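PDB 2R3S: uncharacterized protein from Nostoc punctiforme, which probably transfers a methyl group from S-adenosylmethionine to a hydroxyl of a substrate not yet identified, as a member of the O-methyltransferase family. Local coordinates for residues Q153-L158 with I268-I273; F179-A184 with S215-I220; F193-A198 with V227-D232; N240-F245 with E251-K256. One frame throughout, in Å; residues are numbered along the deposited sequence.

Interaction 1 (Q153-L158 with I268-I273); sequences QLIAQL and IVFDFI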
loop_
_atom_site.group_PDB
_atom_site.type_symbol
_atom_site.label_atom_id
_atom_site.label_comp_id
_atom_site.label_asym_id
_atom_site.label_seq_id
_atom_site.Cartn_x
_atom_site.Cartn_y
_atom_site.Cartn_z
ATOM N N GLN A 153 -15.261 -19.192 19.137
ATOM C CA GLN A 153 -15.596 -20.599 19.310
ATOM C C GLN A 153 -14.401 -21.442 19.735
ATOM O O GLN A 153 -14.534 -22.319 20.587
ATOM C CB GLN A 153 -16.152 -21.181 17.998
ATOM C CG GLN A 153 -17.497 -20.592 17.543
ATOM C CD GLN A 153 -18.593 -20.831 18.547
ATOM O OE1 GLN A 153 -18.723 -21.934 19.074
ATOM N NE2 GLN A 153 -19.390 -19.796 18.828
ATOM N N LEU A 154 -13.231 -21.199 19.158
ATOM C CA LEU A 154 -12.056 -21.978 19.538
ATOM C C LEU A 154 -11.721 -21.722 21.008
ATOM O O LEU A 154 -11.484 -22.661 21.755
ATOM C CB LEU A 154 -10.832 -21.704 18.648
ATOM C CG LEU A 154 -10.943 -22.031 17.139
ATOM C CD1 LEU A 154 -9.696 -21.526 16.387
ATOM C CD2 LEU A 154 -11.168 -23.510 16.867
ATOM N N ILE A 155 -11.731 -20.462 21.429
ATOM C CA ILE A 155 -11.413 -20.137 22.822
ATOM C C ILE A 155 -12.423 -20.781 23.753
ATOM O O ILE A 155 -12.055 -21.370 24.744
ATOM C CB ILE A 155 -11.321 -18.636 23.058
ATOM C CG1 ILE A 155 -10.023 -18.112 22.414
ATOM C CG2 ILE A 155 -11.404 -18.327 24.574
ATOM C CD1 ILE A 155 -9.829 -16.601 22.496
ATOM N N ALA A 156 -13.696 -20.713 23.378
ATOM C CA ALA A 156 -14.778 -21.368 24.117
ATOM C C ALA A 156 -14.509 -22.863 24.328
ATOM O O ALA A 156 -14.570 -23.351 25.460
ATOM C CB ALA A 156 -16.067 -21.167 23.404
ATOM N N GLN A 157 -14.202 -23.591 23.259
ATOM C CA GLN A 157 -13.992 -25.033 23.404
ATOM C C GLN A 157 -12.636 -25.371 24.045
ATOM O O GLN A 157 -12.503 -26.446 24.621
ATOM C CB GLN A 157 -14.275 -25.814 22.112
ATOM C CG GLN A 157 -13.352 -25.569 20.929
ATOM C CD GLN A 157 -14.021 -25.947 19.590
ATOM O OE1 GLN A 157 -13.686 -25.399 18.528
ATOM N NE2 GLN A 157 -14.975 -26.877 19.644
ATOM N N LEU A 158 -11.672 -24.445 23.998
ATOM C CA LEU A 158 -10.466 -24.531 24.842
ATOM C C LEU A 158 -10.779 -24.302 26.333
ATOM O O LEU A 158 -10.105 -24.872 27.189
ATOM C CB LEU A 158 -9.377 -23.553 24.370
ATOM C CG LEU A 158 -8.164 -23.272 25.285
ATOM C CD1 LEU A 158 -7.223 -24.478 25.355
ATOM C CD2 LEU A 158 -7.392 -22.021 24.838
ATOM N N ILE A 268 -7.748 -15.220 29.987
ATOM C CA ILE A 268 -7.360 -15.583 28.612
ATOM C C ILE A 268 -7.089 -14.319 27.790
ATOM O O ILE A 268 -7.985 -13.489 27.586
ATOM C CB ILE A 268 -8.440 -16.373 27.903
ATOM C CG1 ILE A 268 -8.760 -17.659 28.671
ATOM C CG2 ILE A 268 -7.994 -16.724 26.458
ATOM C CD1 ILE A 268 -9.617 -18.668 27.865
ATOM N N VAL A 269 -5.837 -14.158 27.373
ATOM C CA VAL A 269 -5.437 -13.080 26.460
ATOM C C VAL A 269 -5.491 -13.602 25.031
ATOM O O VAL A 269 -5.004 -14.685 24.745
ATOM C CB VAL A 269 -4.041 -12.524 26.804
ATOM C CG1 VAL A 269 -3.607 -11.449 25.808
ATOM C CG2 VAL A 269 -4.054 -11.965 28.219
ATOM N N PHE A 270 -6.143 -12.853 24.147
ATOM C CA PHE A 270 -6.209 -13.199 22.729
ATOM C C PHE A 270 -5.649 -11.990 21.987
ATOM O O PHE A 270 -6.169 -10.893 22.115
ATOM C CB PHE A 270 -7.637 -13.535 22.304
ATOM C CG PHE A 270 -7.795 -13.765 20.823
ATOM C CD1 PHE A 270 -7.450 -14.974 20.254
ATOM C CD2 PHE A 270 -8.302 -12.768 19.990
ATOM C CE1 PHE A 270 -7.598 -15.182 18.869
ATOM C CE2 PHE A 270 -8.442 -12.983 18.624
ATOM C CZ PHE A 270 -8.090 -14.187 18.075
ATOM N N ASP A 271 -4.545 -12.168 21.263
ATOM C CA ASP A 271 -3.796 -11.014 20.781
ATOM C C ASP A 271 -2.782 -11.440 19.720
ATOM O O ASP A 271 -2.686 -12.613 19.401
ATOM C CB ASP A 271 -3.116 -10.302 21.972
ATOM C CG ASP A 271 -3.133 -8.768 21.857
ATOM O OD1 ASP A 271 -2.679 -8.225 20.817
ATOM O OD2 ASP A 271 -3.583 -8.105 22.834
ATOM N N PHE A 272 -2.081 -10.461 19.151
ATOM C CA PHE A 272 -0.985 -10.698 18.221
ATOM C C PHE A 272 0.279 -10.853 19.043
ATOM O O PHE A 272 0.743 -9.877 19.648
ATOM C CB PHE A 272 -0.785 -9.499 17.281
ATOM C CG PHE A 272 -1.870 -9.329 16.281
ATOM C CD1 PHE A 272 -1.949 -10.162 15.187
ATOM C CD2 PHE A 272 -2.821 -8.340 16.430
ATOM C CE1 PHE A 272 -2.966 -10.006 14.250
ATOM C CE2 PHE A 272 -3.832 -8.190 15.507
ATOM C CZ PHE A 272 -3.901 -9.032 14.413
ATOM N N ILE A 273 0.816 -12.067 19.093
ATOM C CA ILE A 273 1.998 -12.326 19.914
ATOM C C ILE A 273 3.128 -12.787 18.999
ATOM O O ILE A 273 3.215 -13.955 18.646
ATOM C CB ILE A 273 1.727 -13.362 21.044
ATOM C CG1 ILE A 273 0.462 -12.980 21.836
ATOM C CG2 ILE A 273 2.920 -13.413 21.986
ATOM C CD1 ILE A 273 -0.068 -14.094 22.756
#
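Ile155 of helix 149-159 rests on Ile268 and Phe270 of strand 265-271, a helix-on-sheet contact within the Rossmann-like fold of the O-methyltransferase domain. Ile268 and Phe270 are two residues apart, so both point to the same side of the strand, toward the helix, and Ile155 meets them with separate branches. Its CG2 lies 3.8 Å from Ile268 CD1, the two side chains running antiparallel alongside one another. The torsions explain the division: CG1 stands beside the backbone N (chi1 -73°) and chi2 of 176° extends CD1 toward the aromatic residue. All three side chains are buried, and Val330 of the adjacent strand 329-334 touches each of them. The contact is looser one turn on: Leu158 CD2 comes no nearer than 5.0 Å to Ile268 CD1, and Leu158 is partly exposed, while Gln157 is on the solvent side. At the tight end Ile155 CD1 approaches the Phe270 ring obliquely, 3.7 Å from CD1 and 3.8 Å from CB of that phenylalanine.

Interaction 2 (F179-A184 with S215-I220); sequences FGIAVA and SRYHTI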
loop_
_atom_site.group_PDB
_atom_site.type_symbol
_atom_site.label_atom_id
_atom_site.label_comp_id
_atom_site.label_asym_id
_atom_site.label_seq_id
_atom_site.Cartn_x
_atom_site.Cartn_y
_atom_site.Cartn_z
ATOM N N PHE A 179 -16.506 -13.127 21.967
ATOM C CA PHE A 179 -15.720 -14.015 22.862
ATOM C C PHE A 179 -16.522 -14.463 24.081
ATOM O O PHE A 179 -16.705 -15.662 24.296
ATOM C CB PHE A 179 -14.364 -13.398 23.221
ATOM C CG PHE A 179 -13.433 -13.310 22.031
ATOM C CD1 PHE A 179 -12.653 -14.406 21.662
ATOM C CD2 PHE A 179 -13.393 -12.173 21.237
ATOM C CE1 PHE A 179 -11.821 -14.359 20.545
ATOM C CE2 PHE A 179 -12.557 -12.113 20.114
ATOM C CZ PHE A 179 -11.776 -13.202 19.769
ATOM N N GLY A 180 -17.047 -13.512 24.839
ATOM C CA GLY A 180 -17.937 -13.822 25.959
ATOM C C GLY A 180 -19.218 -14.507 25.537
ATOM O O GLY A 180 -19.691 -15.405 26.224
ATOM N N ILE A 181 -19.782 -14.086 24.401
ATOM C CA ILE A 181 -20.999 -14.691 23.869
ATOM C C ILE A 181 -20.791 -16.170 23.582
ATOM O O ILE A 181 -21.642 -16.981 23.911
ATOM C CB ILE A 181 -21.517 -13.949 22.601
ATOM C CG1 ILE A 181 -22.100 -12.589 22.994
ATOM C CG2 ILE A 181 -22.567 -14.755 21.899
ATOM C CD1 ILE A 181 -22.123 -11.536 21.896
ATOM N N ALA A 182 -19.667 -16.530 22.979
ATOM C CA ALA A 182 -19.360 -17.949 22.731
ATOM C C ALA A 182 -19.196 -18.745 24.026
ATOM O O ALA A 182 -19.604 -19.903 24.083
ATOM C CB ALA A 182 -18.109 -18.110 21.839
ATOM N N VAL A 183 -18.575 -18.153 25.047
ATOM C CA VAL A 183 -18.507 -18.805 26.358
ATOM C C VAL A 183 -19.954 -19.088 26.810
ATOM O O VAL A 183 -20.281 -20.203 27.163
ATOM C CB VAL A 183 -17.694 -17.974 27.389
ATOM C CG1 VAL A 183 -17.774 -18.583 28.760
ATOM C CG2 VAL A 183 -16.230 -17.866 26.939
ATOM N N ALA A 184 -20.838 -18.098 26.712
ATOM C CA ALA A 184 -22.247 -18.279 27.099
ATOM C C ALA A 184 -22.914 -19.353 26.276
ATOM O O ALA A 184 -23.649 -20.170 26.823
ATOM C CB ALA A 184 -23.033 -16.944 26.996
ATOM N N SER A 215 -30.175 -12.711 27.990
ATOM C CA SER A 215 -30.533 -12.697 29.408
ATOM C C SER A 215 -29.357 -13.024 30.334
ATOM O O SER A 215 -29.465 -12.850 31.543
ATOM C CB SER A 215 -31.637 -13.708 29.675
ATOM O OG SER A 215 -31.158 -15.029 29.491
ATOM N N ARG A 216 -28.270 -13.550 29.770
ATOM C CA ARG A 216 -27.072 -13.899 30.523
ATOM C C ARG A 216 -25.926 -13.019 30.107
ATOM O O ARG A 216 -24.758 -13.347 30.356
ATOM C CB ARG A 216 -26.716 -15.366 30.289
ATOM C CG ARG A 216 -27.861 -16.297 30.599
ATOM C CD ARG A 216 -27.408 -17.706 30.702
ATOM N NE ARG A 216 -27.375 -18.351 29.403
ATOM C CZ ARG A 216 -26.309 -18.917 28.847
ATOM N NH1 ARG A 216 -25.126 -18.918 29.453
ATOM N NH2 ARG A 216 -26.432 -19.490 27.663
ATOM N N TYR A 217 -26.277 -11.901 29.474
ATOM C CA TYR A 217 -25.323 -10.936 28.999
ATOM C C TYR A 217 -25.561 -9.598 29.674
ATOM O O TYR A 217 -26.604 -8.997 29.492
ATOM C CB TYR A 217 -25.394 -10.777 27.464
ATOM C CG TYR A 217 -24.123 -10.183 26.971
ATOM C CD1 TYR A 217 -23.010 -10.984 26.744
ATOM C CD2 TYR A 217 -23.978 -8.806 26.845
ATOM C CE1 TYR A 217 -21.803 -10.433 26.351
ATOM C CE2 TYR A 217 -22.774 -8.252 26.458
ATOM C CZ TYR A 217 -21.695 -9.071 26.213
ATOM O OH TYR A 217 -20.500 -8.528 25.820
ATOM N N HIS A 218 -24.576 -9.133 30.435
ATOM C CA HIS A 218 -24.703 -7.909 31.231
ATOM C C HIS A 218 -23.612 -6.936 30.849
ATOM O O HIS A 218 -22.547 -7.352 30.467
ATOM C CB HIS A 218 -24.609 -8.267 32.730
ATOM C CG HIS A 218 -25.396 -9.485 33.097
ATOM N ND1 HIS A 218 -26.774 -9.496 33.139
ATOM C CD2 HIS A 218 -24.999 -10.743 33.403
ATOM C CE1 HIS A 218 -27.191 -10.706 33.464
ATOM N NE2 HIS A 218 -26.134 -11.480 33.638
ATOM N N THR A 219 -23.855 -5.641 30.961
ATOM C CA THR A 219 -22.882 -4.665 30.487
ATOM C C THR A 219 -22.421 -3.728 31.604
ATOM O O THR A 219 -23.190 -3.373 32.490
ATOM C CB THR A 219 -23.409 -3.841 29.265
ATOM O OG1 THR A 219 -24.461 -2.959 29.677
ATOM C CG2 THR A 219 -23.914 -4.764 28.163
ATOM N N ILE A 220 -21.143 -3.373 31.574
ATOM C CA ILE A 220 -20.564 -2.400 32.480
ATOM C C ILE A 220 -19.953 -1.392 31.542
ATOM O O ILE A 220 -18.871 -1.629 31.004
ATOM C CB ILE A 220 -19.484 -3.028 33.384
ATOM C CG1 ILE A 220 -20.057 -4.173 34.199
ATOM C CG2 ILE A 220 -18.905 -2.001 34.309
ATOM C CD1 ILE A 220 -19.048 -4.965 34.917
#
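Arg216 reaches Ala184 because its CG stands beside the backbone N (chi1 -55°) and the chain bends at chi3 (-86°), swinging the guanidinium round to the helix; Tyr217, with CG anti to its own N, sends its ring toward Ile181. The guanidinium comes end-on to a single acceptor. NH2 lies 3.0 Å from Ala184 O, with an N-H...O angle of 155°, and NH1 makes a longer, more bent bond of 3.3 Å to the same oxygen. Ala184 O sits in the guanidinium plane, but both nitrogens reach it from the same face of the carbonyl, NH2 well above the carbonyl plane. The methyl CB of Ala184 lies beside the guanidinium, 3.8 Å from Arg216 NH1. NH1 also bonds to Ala190 O, which ties the connection between helix 178-186 and strand 191-196 to the same group. With a leucine in its place, Ala184 O would probably lose both of its arginine donors and Ala190 O the one from NH1, the helix end being held less firmly to the segment leading into strand 217-221. The apolar half is lighter: Ile181 CG1 lies 4.0 Å from Tyr217 CE1, the side chains crossing at about a right angle. Helix 178-186 is thereby joined to the border of the sheet, an arrangement belonging to the alternating helices and parallel strands of the Rossmann-like methyltransferase fold.

Interaction 3 (F193-A198 with V227-D232); sequences FGVDWA and VDYGND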
loop_
_atom_site.group_PDB
_atom_site.type_symbol
_atom_site.label_atom_id
_atom_site.label_comp_id
_atom_site.label_asym_id
_atom_site.label_seq_id
_atom_site.Cartn_x
_atom_site.Cartn_y
_atom_site.Cartn_z
ATOM N N PHE A 193 -20.287 -10.651 31.690
ATOM C CA PHE A 193 -20.236 -9.223 31.892
ATOM C C PHE A 193 -19.256 -8.623 30.895
ATOM O O PHE A 193 -18.053 -8.950 30.902
ATOM C CB PHE A 193 -19.837 -8.898 33.335
ATOM C CG PHE A 193 -20.848 -9.343 34.333
ATOM C CD1 PHE A 193 -20.956 -10.681 34.663
ATOM C CD2 PHE A 193 -21.700 -8.436 34.920
ATOM C CE1 PHE A 193 -21.907 -11.122 35.568
ATOM C CE2 PHE A 193 -22.634 -8.856 35.826
ATOM C CZ PHE A 193 -22.737 -10.216 36.155
ATOM N N GLY A 194 -19.774 -7.745 30.047
ATOM C CA GLY A 194 -18.979 -7.079 29.037
ATOM C C GLY A 194 -18.637 -5.676 29.416
ATOM O O GLY A 194 -19.512 -4.901 29.791
ATOM N N VAL A 195 -17.361 -5.331 29.285
ATOM C CA VAL A 195 -16.894 -3.983 29.562
ATOM C C VAL A 195 -16.443 -3.335 28.282
ATOM O O VAL A 195 -15.538 -3.841 27.624
ATOM C CB VAL A 195 -15.690 -4.001 30.561
ATOM C CG1 VAL A 195 -15.183 -2.593 30.830
ATOM C CG2 VAL A 195 -16.077 -4.680 31.875
ATOM N N ASP A 196 -17.059 -2.222 27.914
ATOM C CA ASP A 196 -16.556 -1.392 26.805
ATOM C C ASP A 196 -17.214 -0.024 26.882
ATOM O O ASP A 196 -18.003 0.236 27.793
ATOM C CB ASP A 196 -16.841 -2.041 25.437
ATOM C CG ASP A 196 -15.729 -1.792 24.414
ATOM O OD1 ASP A 196 -15.287 -0.629 24.276
ATOM O OD2 ASP A 196 -15.310 -2.753 23.729
ATOM N N TRP A 197 -16.909 0.851 25.936
ATOM C CA TRP A 197 -17.640 2.107 25.835
ATOM C C TRP A 197 -19.106 1.812 25.498
ATOM O O TRP A 197 -19.423 0.827 24.832
ATOM C CB TRP A 197 -17.019 3.020 24.792
ATOM C CG TRP A 197 -15.551 3.248 24.974
ATOM C CD1 TRP A 197 -14.550 2.829 24.138
ATOM C CD2 TRP A 197 -14.913 3.942 26.048
ATOM N NE1 TRP A 197 -13.330 3.224 24.626
ATOM C CE2 TRP A 197 -13.521 3.905 25.799
ATOM C CE3 TRP A 197 -15.379 4.607 27.190
ATOM C CZ2 TRP A 197 -12.586 4.515 26.653
ATOM C CZ3 TRP A 197 -14.453 5.204 28.042
ATOM C CH2 TRP A 197 -13.072 5.146 27.774
ATOM N N ALA A 198 -20.010 2.664 25.975
ATOM C CA ALA A 198 -21.439 2.405 25.831
ATOM C C ALA A 198 -21.880 2.160 24.388
ATOM O O ALA A 198 -22.671 1.263 24.137
ATOM C CB ALA A 198 -22.272 3.548 26.461
ATOM N N VAL A 227 -14.210 1.583 35.583
ATOM C CA VAL A 227 -15.408 0.876 36.033
ATOM C C VAL A 227 -15.077 -0.108 37.130
ATOM O O VAL A 227 -13.940 -0.553 37.240
ATOM C CB VAL A 227 -16.146 0.130 34.861
ATOM C CG1 VAL A 227 -16.558 1.123 33.766
ATOM C CG2 VAL A 227 -15.297 -1.007 34.293
ATOM N N ASP A 228 -16.075 -0.427 37.951
ATOM C CA ASP A 228 -15.967 -1.481 38.940
ATOM C C ASP A 228 -16.440 -2.761 38.300
ATOM O O ASP A 228 -17.565 -2.829 37.811
ATOM C CB ASP A 228 -16.829 -1.169 40.179
ATOM C CG ASP A 228 -16.446 0.148 40.834
ATOM O OD1 ASP A 228 -15.236 0.468 40.864
ATOM O OD2 ASP A 228 -17.354 0.877 41.295
ATOM N N TYR A 229 -15.587 -3.778 38.327
ATOM C CA TYR A 229 -15.870 -5.042 37.682
ATOM C C TYR A 229 -16.756 -5.905 38.542
ATOM O O TYR A 229 -17.471 -6.766 38.031
ATOM C CB TYR A 229 -14.567 -5.823 37.427
ATOM C CG TYR A 229 -13.529 -5.194 36.488
ATOM C CD1 TYR A 229 -13.865 -4.199 35.575
ATOM C CD2 TYR A 229 -12.223 -5.650 36.488
ATOM C CE1 TYR A 229 -12.924 -3.658 34.727
ATOM C CE2 TYR A 229 -11.283 -5.119 35.636
ATOM C CZ TYR A 229 -11.637 -4.131 34.758
ATOM O OH TYR A 229 -10.694 -3.590 33.926
ATOM N N GLY A 230 -16.681 -5.709 39.858
ATOM C CA GLY A 230 -17.212 -6.685 40.807
ATOM C C GLY A 230 -16.128 -7.709 41.050
ATOM O O GLY A 230 -14.953 -7.412 40.823
ATOM N N ASN A 231 -16.507 -8.905 41.504
ATOM C CA ASN A 231 -15.531 -9.975 41.783
ATOM C C ASN A 231 -16.171 -11.351 41.731
ATOM O O ASN A 231 -17.300 -11.458 41.298
ATOM C CB ASN A 231 -14.815 -9.724 43.124
ATOM C CG ASN A 231 -15.751 -9.232 44.190
ATOM O OD1 ASN A 231 -16.788 -9.849 44.444
ATOM N ND2 ASN A 231 -15.409 -8.102 44.805
ATOM N N ASP A 232 -15.429 -12.386 42.122
ATOM C CA ASP A 232 -15.826 -13.799 42.014
ATOM C C ASP A 232 -15.890 -14.291 40.550
ATOM O O ASP A 232 -16.634 -15.216 40.231
ATOM C CB ASP A 232 -17.130 -14.087 42.776
#
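Val195, on the parallel strand 191-196, faces Val227 across a CA-CA distance of 8.2 Å, the nearest pair, so the two segments meet through side chains alone. Residues 227-232 belong to the irregular loop that joins edge strand 217-221 to the central strand 233-239 of the Rossmann-like sheet, and here the loop packs on strand 191-196. The two valines come tip to tip: Val195 CG1 is 3.8 Å from Val227 CG2. In Val195 that branch is anti to the backbone N (chi1 179°), whereas Val227 CG2 lies between its own N and carbonyl carbon. The other methyl of Val195, CG2, approaches the Tyr229 ring obliquely, 4.3 Å from CD1, a looser touch. Tyr229 OH is hydrogen-bonded to Ala224 O, which helps fix the ring. Among the neighbouring elements, the valine pair lies against Ile220 of strand 217-221, while Tyr229 reaches across to Leu170 and Ile172 of strand 168-172 and to Leu253 and Ile257 of helix 247-260, bridging that helix and the sheet.

Interaction 4 (N240-F245 with E251-K256); sequences NFLHHF and EQLLRK. With EDO (1,2-ethanediol), chain E.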
loop_
_atom_site.group_PDB
_atom_site.type_symbol
_atom_site.label_atom_id
_atom_site.label_comp_id
_atom_site.label_asym_id
_atom_site.label_seq_id
_atom_site.Cartn_x
_atom_site.Cartn_y
_atom_site.Cartn_z
ATOM N N ASN A 240 -7.784 -8.717 22.051
ATOM C CA ASN A 240 -7.255 -7.561 21.314
ATOM C C ASN A 240 -7.336 -6.222 22.081
ATOM O O ASN A 240 -7.686 -5.160 21.504
ATOM C CB ASN A 240 -7.909 -7.439 19.915
ATOM C CG ASN A 240 -7.416 -8.490 18.935
ATOM O OD1 ASN A 240 -6.218 -8.597 18.674
ATOM N ND2 ASN A 240 -8.349 -9.262 18.370
ATOM N N PHE A 241 -6.960 -6.266 23.362
ATOM C CA PHE A 241 -6.948 -5.071 24.207
ATOM C C PHE A 241 -5.570 -4.638 24.624
ATOM O O PHE A 241 -5.237 -3.471 24.536
ATOM C CB PHE A 241 -7.775 -5.299 25.481
ATOM C CG PHE A 241 -8.177 -4.007 26.190
ATOM C CD1 PHE A 241 -8.747 -2.947 25.484
ATOM C CD2 PHE A 241 -8.008 -3.862 27.559
ATOM C CE1 PHE A 241 -9.120 -1.774 26.124
ATOM C CE2 PHE A 241 -8.391 -2.678 28.200
ATOM C CZ PHE A 241 -8.939 -1.645 27.476
ATOM N N LEU A 242 -4.761 -5.565 25.104
ATOM C CA LEU A 242 -3.551 -5.160 25.832
ATOM C C LEU A 242 -2.530 -4.465 24.959
ATOM O O LEU A 242 -1.822 -3.597 25.438
ATOM C CB LEU A 242 -2.900 -6.349 26.556
ATOM C CG LEU A 242 -3.601 -6.886 27.816
ATOM C CD1 LEU A 242 -2.698 -7.981 28.377
ATOM C CD2 LEU A 242 -3.887 -5.777 28.873
ATOM N N HIS A 243 -2.466 -4.832 23.676
ATOM C CA HIS A 243 -1.521 -4.209 22.723
ATOM C C HIS A 243 -1.576 -2.693 22.549
ATOM O O HIS A 243 -0.614 -2.091 22.052
ATOM C CB HIS A 243 -1.605 -4.879 21.330
ATOM C CG HIS A 243 -2.972 -4.913 20.699
ATOM N ND1 HIS A 243 -3.525 -6.084 20.218
ATOM C CD2 HIS A 243 -3.857 -3.929 20.403
ATOM C CE1 HIS A 243 -4.694 -5.819 19.657
ATOM N NE2 HIS A 243 -4.921 -4.518 19.763
ATOM N N HIS A 244 -2.687 -2.070 22.937
ATOM C CA HIS A 244 -2.850 -0.597 22.894
ATOM C C HIS A 244 -2.083 0.207 23.949
ATOM O O HIS A 244 -1.889 1.407 23.794
ATOM C CB HIS A 244 -4.329 -0.254 23.051
ATOM C CG HIS A 244 -5.182 -0.777 21.945
ATOM N ND1 HIS A 244 -6.081 -1.802 22.127
ATOM C CD2 HIS A 244 -5.244 -0.444 20.629
ATOM C CE1 HIS A 244 -6.674 -2.066 20.972
ATOM N NE2 HIS A 244 -6.179 -1.262 20.047
ATOM N N PHE A 245 -1.647 -0.435 25.028
ATOM C CA PHE A 245 -1.142 0.321 26.185
ATOM C C PHE A 245 0.318 0.015 26.487
ATOM O O PHE A 245 0.792 -1.051 26.120
ATOM C CB PHE A 245 -2.032 -0.010 27.384
ATOM C CG PHE A 245 -3.505 0.093 27.072
ATOM C CD1 PHE A 245 -4.118 1.325 26.957
ATOM C CD2 PHE A 245 -4.261 -1.041 26.857
ATOM C CE1 PHE A 245 -5.482 1.416 26.662
ATOM C CE2 PHE A 245 -5.596 -0.962 26.547
ATOM C CZ PHE A 245 -6.215 0.272 26.452
ATOM N N GLU A 251 -0.061 -3.586 33.329
ATOM C CA GLU A 251 0.173 -4.123 34.674
ATOM C C GLU A 251 -0.875 -3.580 35.663
ATOM O O GLU A 251 -1.467 -4.352 36.397
ATOM C CB GLU A 251 1.627 -3.860 35.117
ATOM C CG GLU A 251 2.611 -4.808 34.389
ATOM C CD GLU A 251 4.078 -4.635 34.754
ATOM O OE1 GLU A 251 4.436 -3.620 35.388
ATOM O OE2 GLU A 251 4.872 -5.531 34.376
ATOM N N GLN A 252 -1.126 -2.274 35.613
ATOM C CA GLN A 252 -2.243 -1.657 36.334
ATOM C C GLN A 252 -3.533 -2.433 36.089
ATOM O O GLN A 252 -4.233 -2.806 37.040
ATOM C CB GLN A 252 -2.418 -0.194 35.903
ATOM C CG GLN A 252 -3.426 0.624 36.740
ATOM C CD GLN A 252 -3.730 1.995 36.129
ATOM O OE1 GLN A 252 -4.889 2.337 35.899
ATOM N NE2 GLN A 252 -2.685 2.781 35.861
ATOM N N LEU A 253 -3.813 -2.737 34.818
ATOM C CA LEU A 253 -5.024 -3.463 34.468
ATOM C C LEU A 253 -5.002 -4.888 35.006
ATOM O O LEU A 253 -6.003 -5.347 35.534
ATOM C CB LEU A 253 -5.277 -3.454 32.950
ATOM C CG LEU A 253 -6.657 -3.970 32.487
ATOM C CD1 LEU A 253 -7.807 -2.925 32.716
ATOM C CD2 LEU A 253 -6.583 -4.438 31.024
ATOM N N LEU A 254 -3.873 -5.582 34.891
ATOM C CA LEU A 254 -3.802 -6.985 35.316
ATOM C C LEU A 254 -3.951 -7.148 36.851
ATOM O O LEU A 254 -4.435 -8.190 37.324
ATOM C CB LEU A 254 -2.512 -7.675 34.794
ATOM C CG LEU A 254 -2.330 -7.824 33.253
ATOM C CD1 LEU A 254 -1.011 -8.487 32.917
ATOM C CD2 LEU A 254 -3.453 -8.579 32.598
ATOM N N ARG A 255 -3.551 -6.122 37.608
ATOM C CA ARG A 255 -3.728 -6.122 39.086
ATOM C C ARG A 255 -5.206 -5.980 39.461
ATOM O O ARG A 255 -5.717 -6.721 40.302
ATOM C CB ARG A 255 -2.887 -5.022 39.753
ATOM C CG ARG A 255 -1.391 -5.403 39.979
ATOM C CD ARG A 255 -0.599 -4.291 40.727
ATOM N NE ARG A 255 -0.444 -3.069 39.927
ATOM C CZ ARG A 255 0.638 -2.746 39.208
ATOM N NH1 ARG A 255 1.721 -3.534 39.168
ATOM N NH2 ARG A 255 0.634 -1.608 38.521
ATOM N N LYS A 256 -5.893 -5.060 38.798
ATOM C CA LYS A 256 -7.337 -4.891 38.934
ATOM C C LYS A 256 -8.068 -6.187 38.586
ATOM O O LYS A 256 -8.960 -6.649 39.295
ATOM C CB LYS A 256 -7.784 -3.754 38.026
ATOM C CG LYS A 256 -9.252 -3.408 38.088
ATOM C CD LYS A 256 -9.531 -2.161 37.274
ATOM C CE LYS A 256 -10.998 -1.729 37.401
ATOM N NZ LYS A 256 -11.231 -0.415 36.799
HETATM C C1 EDO E . -11.421 -6.179 21.031
HETATM O O1 EDO E . -11.327 -6.014 22.493
HETATM C C2 EDO E . -11.573 -4.899 20.191
HETATM O O2 EDO E . -10.360 -4.232 19.800
#
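Leu253 CD2 meets the Phe241 ring at its edge, in the ring plane and 3.8 Å from CE2, while one face of that ring carries CE2 of Phe245, 3.5 Å above its centre. Phe245 in turn has Phe241 CD1 at its own edge and His244 CB over one face, so the two phenylalanines meet edge to face. His244 is covered on one face by His243 CD2, and its ND1 donates to Phe241 O over 3.0 Å, tilted from both the ring and the carbonyl plane; this bond helps to hold the 3-10 turn 242-244. The methyl CD2 of Leu253 has a second partner, Leu242 CD2, at 3.7 Å, so one branch, placed by CG anti to the backbone N (chi1 -169°), fills the notch between Phe241 and Leu242. Leu242 CD1 reaches Leu254 CD2 only at 4.3 Å. A 1,2-ethanediol, probably from the crystallisation liquor, bonds weakly through O2 to Asn240 O and is also hydrogen-bonded to Ser173 O and Pro239 O. The turn links strand 233-239 to helix 247-260 as a beta-loop-alpha unit of the Rossmann-like fold, and the helix packs back on it through Leu253 and Leu254, which also lie on Leu238 of that strand, while Leu242 and Leu254 touch helix 303-312.

All four contacts lie within the O-methyltransferase domain, but their chemistry changes with position. Interaction 1, nearest the centre of the chain, is made by buried residues throughout, whereas interactions 2, 3 and 4 each include a partly exposed one: Arg216, Val227 and Phe241. Interactions 1, 3 and 4 are apolar across the contact; interaction 2, at the outermost strand 217-221, alone has hydrogen bonds between its segments. Interactions 1 and 2 meet where Phe179 packs against both Ile155 and Phe270. Interactions 2 and 3 share neighbouring strands, joined by the backbone bonds of Gly194 with His218 and Ile220. Interaction 3 passes on to interaction 4 through Lys256 NZ, 2.7 Å from Val227 O, and the same lysine makes a cation-pi contact with Tyr229. Interaction 4 returns to strand 265-271 through the backbone bond of Phe270 O with Asn240 N.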